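Local coordinates for 457aa long hypothetical protein (Pyrococcus horikoshii, PDB 2CSU), which is of unknown function but combines a Rossmann-type CoA-binding domain with flavodoxin-like and ligase-CoA domains of the succinyl-CoA synthetase clan, at residues T359-L364 / V397-N402; V369-A374 / E403-A408. All blocks are in the same frame, centred on the assembly; numbering follows the deposited sequence.

Interaction 1. Residues T359-L364 / V397-N402; sequences TAKLLL and VKEVNN
Two neighbouring helices of the ligase-CoA domain, 353-365 and 388-400, meet here through K361 and L364 on the first and V397, E399 and V400 on the second. The backbones come nearest at K361 and V400, whose CA atoms are 6.5 Å apart. At the exposed margin, K361 has CG anti to its backbone N (chi1 179°) and an extended chain beyond. This brings CG to 3.8 Å from V400 CG2, while NZ continues to E399. K361 NZ and E399 OE1, 3.3 Å apart, form a salt bridge whose hydrogen bond is weak. The hydroxyl of Y357 joins the pair, hydrogen-bonded both to K361 NZ and to E399 OE2, so each charged group has a second partner. Helix 388-400 is the connection of a beta-alpha-beta unit, running from strand 371-377 to strand 406-411, and the contact sets its C-terminal turn beside the preceding helix 353-365. Further in, the buried L364 adds a second apolar contact: its CD1 lies 4.1 Å from V397 CG2 and equally far from V397 CA, the two side chains crossing obliquely. Beyond V400 the chain leaves the helix at N401, with positive phi (53°), and N402 turns its amide back towards the first helix. N402 ND2 comes to 3.0 Å from L364 O.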
# COMPACT_ATOMS: atom_id res chain seq x y z
N THR A 359 -10.97 -4.93 -26.42
CA THR A 359 -10.95 -3.51 -26.07
C THR A 359 -9.53 -2.92 -26.04
O THR A 359 -9.30 -1.81 -26.53
CB THR A 359 -11.61 -3.27 -24.70
OG1 THR A 359 -12.97 -3.72 -24.75
CG2 THR A 359 -11.59 -1.80 -24.35
N ALA A 360 -8.58 -3.67 -25.49
CA ALA A 360 -7.19 -3.20 -25.40
C ALA A 360 -6.60 -3.02 -26.80
O ALA A 360 -5.93 -2.02 -27.08
CB ALA A 360 -6.35 -4.19 -24.59
N LYS A 361 -6.87 -4.00 -27.67
CA LYS A 361 -6.40 -3.98 -29.05
C LYS A 361 -6.97 -2.74 -29.74
O LYS A 361 -6.23 -1.95 -30.34
CB LYS A 361 -6.88 -5.26 -29.77
CG LYS A 361 -6.48 -5.38 -31.24
CD LYS A 361 -6.70 -6.81 -31.76
CE LYS A 361 -7.04 -6.83 -33.25
NZ LYS A 361 -7.27 -8.22 -33.77
N LEU A 362 -8.28 -2.58 -29.63
CA LEU A 362 -8.96 -1.44 -30.22
C LEU A 362 -8.43 -0.10 -29.70
O LEU A 362 -8.24 0.83 -30.48
CB LEU A 362 -10.47 -1.53 -29.94
CG LEU A 362 -11.29 -2.44 -30.84
CD1 LEU A 362 -12.64 -2.74 -30.21
CD2 LEU A 362 -11.45 -1.76 -32.20
N LEU A 363 -8.22 0.00 -28.39
CA LEU A 363 -7.71 1.25 -27.82
C LEU A 363 -6.27 1.51 -28.25
O LEU A 363 -5.92 2.64 -28.58
CB LEU A 363 -7.81 1.23 -26.29
CG LEU A 363 -9.21 1.37 -25.71
CD1 LEU A 363 -9.18 1.15 -24.21
CD2 LEU A 363 -9.76 2.74 -26.05
N LEU A 364 -5.44 0.47 -28.25
CA LEU A 364 -4.04 0.61 -28.65
C LEU A 364 -3.89 0.92 -30.14
O LEU A 364 -2.85 1.38 -30.59
CB LEU A 364 -3.25 -0.66 -28.31
CG LEU A 364 -2.95 -0.97 -26.84
CD1 LEU A 364 -2.39 -2.37 -26.72
CD2 LEU A 364 -1.97 0.03 -26.26
N VAL A 397 -1.51 -6.62 -26.28
CA VAL A 397 -0.25 -5.87 -26.42
C VAL A 397 0.69 -6.62 -27.36
O VAL A 397 1.32 -6.03 -28.24
CB VAL A 397 0.46 -5.69 -25.05
CG1 VAL A 397 1.83 -5.03 -25.25
CG2 VAL A 397 -0.40 -4.84 -24.10
N LYS A 398 0.78 -7.93 -27.15
CA LYS A 398 1.65 -8.76 -27.97
C LYS A 398 1.24 -8.78 -29.45
O LYS A 398 1.99 -9.16 -30.33
CB LYS A 398 1.61 -10.19 -27.41
CG LYS A 398 2.73 -11.06 -27.98
CD LYS A 398 2.41 -12.55 -27.89
CE LYS A 398 3.66 -13.44 -27.99
NZ LYS A 398 3.57 -14.52 -27.01
N GLU A 399 -0.03 -8.39 -29.71
CA GLU A 399 -0.51 -8.49 -31.08
C GLU A 399 -0.26 -7.20 -31.87
O GLU A 399 0.45 -7.18 -32.86
CB GLU A 399 -2.00 -8.81 -31.04
CG GLU A 399 -2.37 -10.00 -31.93
CD GLU A 399 -3.82 -9.90 -32.33
OE1 GLU A 399 -4.21 -8.87 -32.86
OE2 GLU A 399 -4.55 -10.86 -32.13
N VAL A 400 -0.90 -6.11 -31.41
CA VAL A 400 -0.71 -4.83 -32.09
C VAL A 400 0.77 -4.50 -32.24
O VAL A 400 1.24 -3.98 -33.24
CB VAL A 400 -1.39 -3.73 -31.27
CG1 VAL A 400 -1.24 -2.39 -31.99
CG2 VAL A 400 -2.87 -4.05 -31.13
N ASN A 401 1.52 -4.79 -31.15
CA ASN A 401 2.96 -4.63 -31.20
C ASN A 401 3.40 -3.25 -31.67
O ASN A 401 4.31 -3.08 -32.48
CB ASN A 401 3.54 -5.70 -32.10
CG ASN A 401 4.21 -6.75 -31.25
OD1 ASN A 401 4.93 -6.45 -30.31
ND2 ASN A 401 3.89 -8.02 -31.56
N ASN A 402 2.69 -2.22 -31.17
CA ASN A 402 3.24 -0.89 -31.30
C ASN A 402 4.13 -0.59 -30.10
O ASN A 402 4.54 -1.47 -29.36
CB ASN A 402 2.10 0.13 -31.40
CG ASN A 402 1.19 0.00 -30.21
OD1 ASN A 402 1.60 -0.39 -29.12
ND2 ASN A 402 -0.07 0.40 -30.42

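Interaction 2. Residues V369-A374 / E403-A408; sequences VDMLIA and EKPVLA
Selenomethionine M371 holds CG anti to its backbone N (chi1 -165°), which lays that carbon against P405, and a bend at chi3 (94°) then brings CE to L407. M371 CG and P405 CG are 3.5 Å apart, tighter than usual for two carbons, and the side chains cross at about a right angle; M371 CE follows at 3.7 Å from L407 CD1. K404 has CG anti to its own carbonyl carbon and is extended beyond it, so the chain runs past the carbonyl oxygens of D370 and V369. Its NZ donates to V369 O at 3.0 Å, in the plane of that carbonyl. From L372 onward the backbones form a parallel ladder, with the short strands inclined by 17°. L372 N bonds to P405 O at 3.2 Å. L407 N to L372 O and A374 N to L407 O are the next two bonds, and all three are nearly straight. L407 thus uses both its N-H and its C=O to bracket I373, the residue it pairs with, and I373 CA-H adds a contact to L407 O. The strands belong to the beta-alpha-beta unit whose helix is 388-400. L372 and V406 face helix 353-365, while M371, P405 and L407 pack on helix 434-450; strand 295-300 continues the sheet beyond 371-377, with backbone bonds from M371 and I373 to A297.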
# COMPACT_ATOMS: atom_id res chain seq x y z
N VAL A 369 -4.69 7.50 -29.01
CA VAL A 369 -4.28 6.95 -27.72
C VAL A 369 -2.76 6.87 -27.66
O VAL A 369 -2.13 6.27 -28.54
CB VAL A 369 -4.88 5.54 -27.49
CG1 VAL A 369 -4.40 4.97 -26.16
CG2 VAL A 369 -6.41 5.62 -27.50
N ASP A 370 -2.17 7.49 -26.64
CA ASP A 370 -0.72 7.47 -26.47
C ASP A 370 -0.33 6.48 -25.39
O ASP A 370 0.80 5.97 -25.37
CB ASP A 370 -0.23 8.86 -26.09
CG ASP A 370 -0.48 9.88 -27.18
OD1 ASP A 370 -0.71 11.07 -26.86
OD2 ASP A 370 -0.44 9.47 -28.37
N MSE A 371 -1.27 6.21 -24.49
CA MSE A 371 -1.02 5.30 -23.39
C MSE A 371 -2.32 4.58 -23.01
O MSE A 371 -3.40 5.15 -23.10
CB MSE A 371 -0.48 6.09 -22.19
CG MSE A 371 0.15 5.25 -21.09
SE MSE A 371 1.15 6.27 -19.98
CE MSE A 371 0.05 6.58 -18.86
N LEU A 372 -2.20 3.33 -22.58
CA LEU A 372 -3.37 2.55 -22.18
C LEU A 372 -3.25 2.10 -20.73
O LEU A 372 -2.27 1.46 -20.34
CB LEU A 372 -3.50 1.33 -23.11
CG LEU A 372 -4.70 0.37 -22.96
CD1 LEU A 372 -5.97 1.14 -23.27
CD2 LEU A 372 -4.58 -0.79 -23.90
N ILE A 373 -4.24 2.46 -19.93
CA ILE A 373 -4.36 2.01 -18.54
C ILE A 373 -5.46 0.96 -18.36
O ILE A 373 -6.64 1.23 -18.53
CB ILE A 373 -4.64 3.23 -17.66
CG1 ILE A 373 -3.39 4.09 -17.54
CG2 ILE A 373 -5.04 2.77 -16.24
CD1 ILE A 373 -3.58 5.28 -16.60
N ALA A 374 -5.03 -0.27 -18.05
CA ALA A 374 -6.02 -1.34 -17.84
C ALA A 374 -6.38 -1.53 -16.36
O ALA A 374 -5.55 -1.87 -15.52
CB ALA A 374 -5.45 -2.64 -18.41
N GLU A 403 4.51 0.67 -29.86
CA GLU A 403 5.28 0.91 -28.64
C GLU A 403 4.72 2.06 -27.84
O GLU A 403 5.44 2.94 -27.37
CB GLU A 403 6.73 1.19 -29.04
CG GLU A 403 7.52 -0.09 -29.30
CD GLU A 403 8.46 -0.33 -28.13
OE1 GLU A 403 9.23 0.58 -27.81
OE2 GLU A 403 8.43 -1.42 -27.57
N LYS A 404 3.44 1.79 -27.62
CA LYS A 404 2.68 2.58 -26.67
C LYS A 404 2.71 1.95 -25.29
O LYS A 404 2.36 0.78 -25.12
CB LYS A 404 1.23 2.75 -27.14
CG LYS A 404 1.09 3.53 -28.45
CD LYS A 404 -0.33 3.42 -28.99
CE LYS A 404 -0.49 4.10 -30.34
NZ LYS A 404 -1.95 4.21 -30.69
N PRO A 405 3.12 2.72 -24.29
CA PRO A 405 3.18 2.20 -22.92
C PRO A 405 1.83 1.68 -22.45
O PRO A 405 0.78 2.26 -22.75
CB PRO A 405 3.66 3.41 -22.12
CG PRO A 405 3.07 4.57 -22.87
CD PRO A 405 3.33 4.18 -24.31
N VAL A 406 1.86 0.57 -21.71
CA VAL A 406 0.66 -0.01 -21.13
C VAL A 406 0.81 -0.20 -19.63
O VAL A 406 1.75 -0.81 -19.13
CB VAL A 406 0.42 -1.36 -21.81
CG1 VAL A 406 -0.79 -2.05 -21.17
CG2 VAL A 406 0.14 -1.16 -23.29
N LEU A 407 -0.14 0.40 -18.88
CA LEU A 407 -0.11 0.26 -17.43
C LEU A 407 -1.34 -0.49 -16.93
O LEU A 407 -2.42 -0.43 -17.51
CB LEU A 407 -0.07 1.66 -16.82
CG LEU A 407 1.16 2.45 -17.28
CD1 LEU A 407 1.23 3.84 -16.63
CD2 LEU A 407 2.47 1.75 -16.94
N ALA A 408 -1.14 -1.25 -15.85
CA ALA A 408 -2.25 -2.01 -15.30
C ALA A 408 -2.52 -1.64 -13.84
O ALA A 408 -1.62 -1.34 -13.07
CB ALA A 408 -1.93 -3.50 -15.42

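In the fold
Interactions 1 and 2 have centres about 9 Å apart and form adjoining layers of one alpha/beta domain: helices 353-365 and 388-400 in the first, strands 371-377 and 406-411 in the second. Their segments alternate along the chain: helix 388-400 connects the two strands of interaction 2, and its end packs on helix 353-365 in interaction 1. A polar link runs from K404 NZ to L364 O at 3.0 Å, a probable hydrogen bond that ties the start of the second strand segment to helix 353-365. L364 also touches L372, so it packs on both helix 388-400 and the sheet; the approach of L364 CG to L372 CD2, 3.4 Å, is shorter than usual for carbons and may reflect the limits of the model.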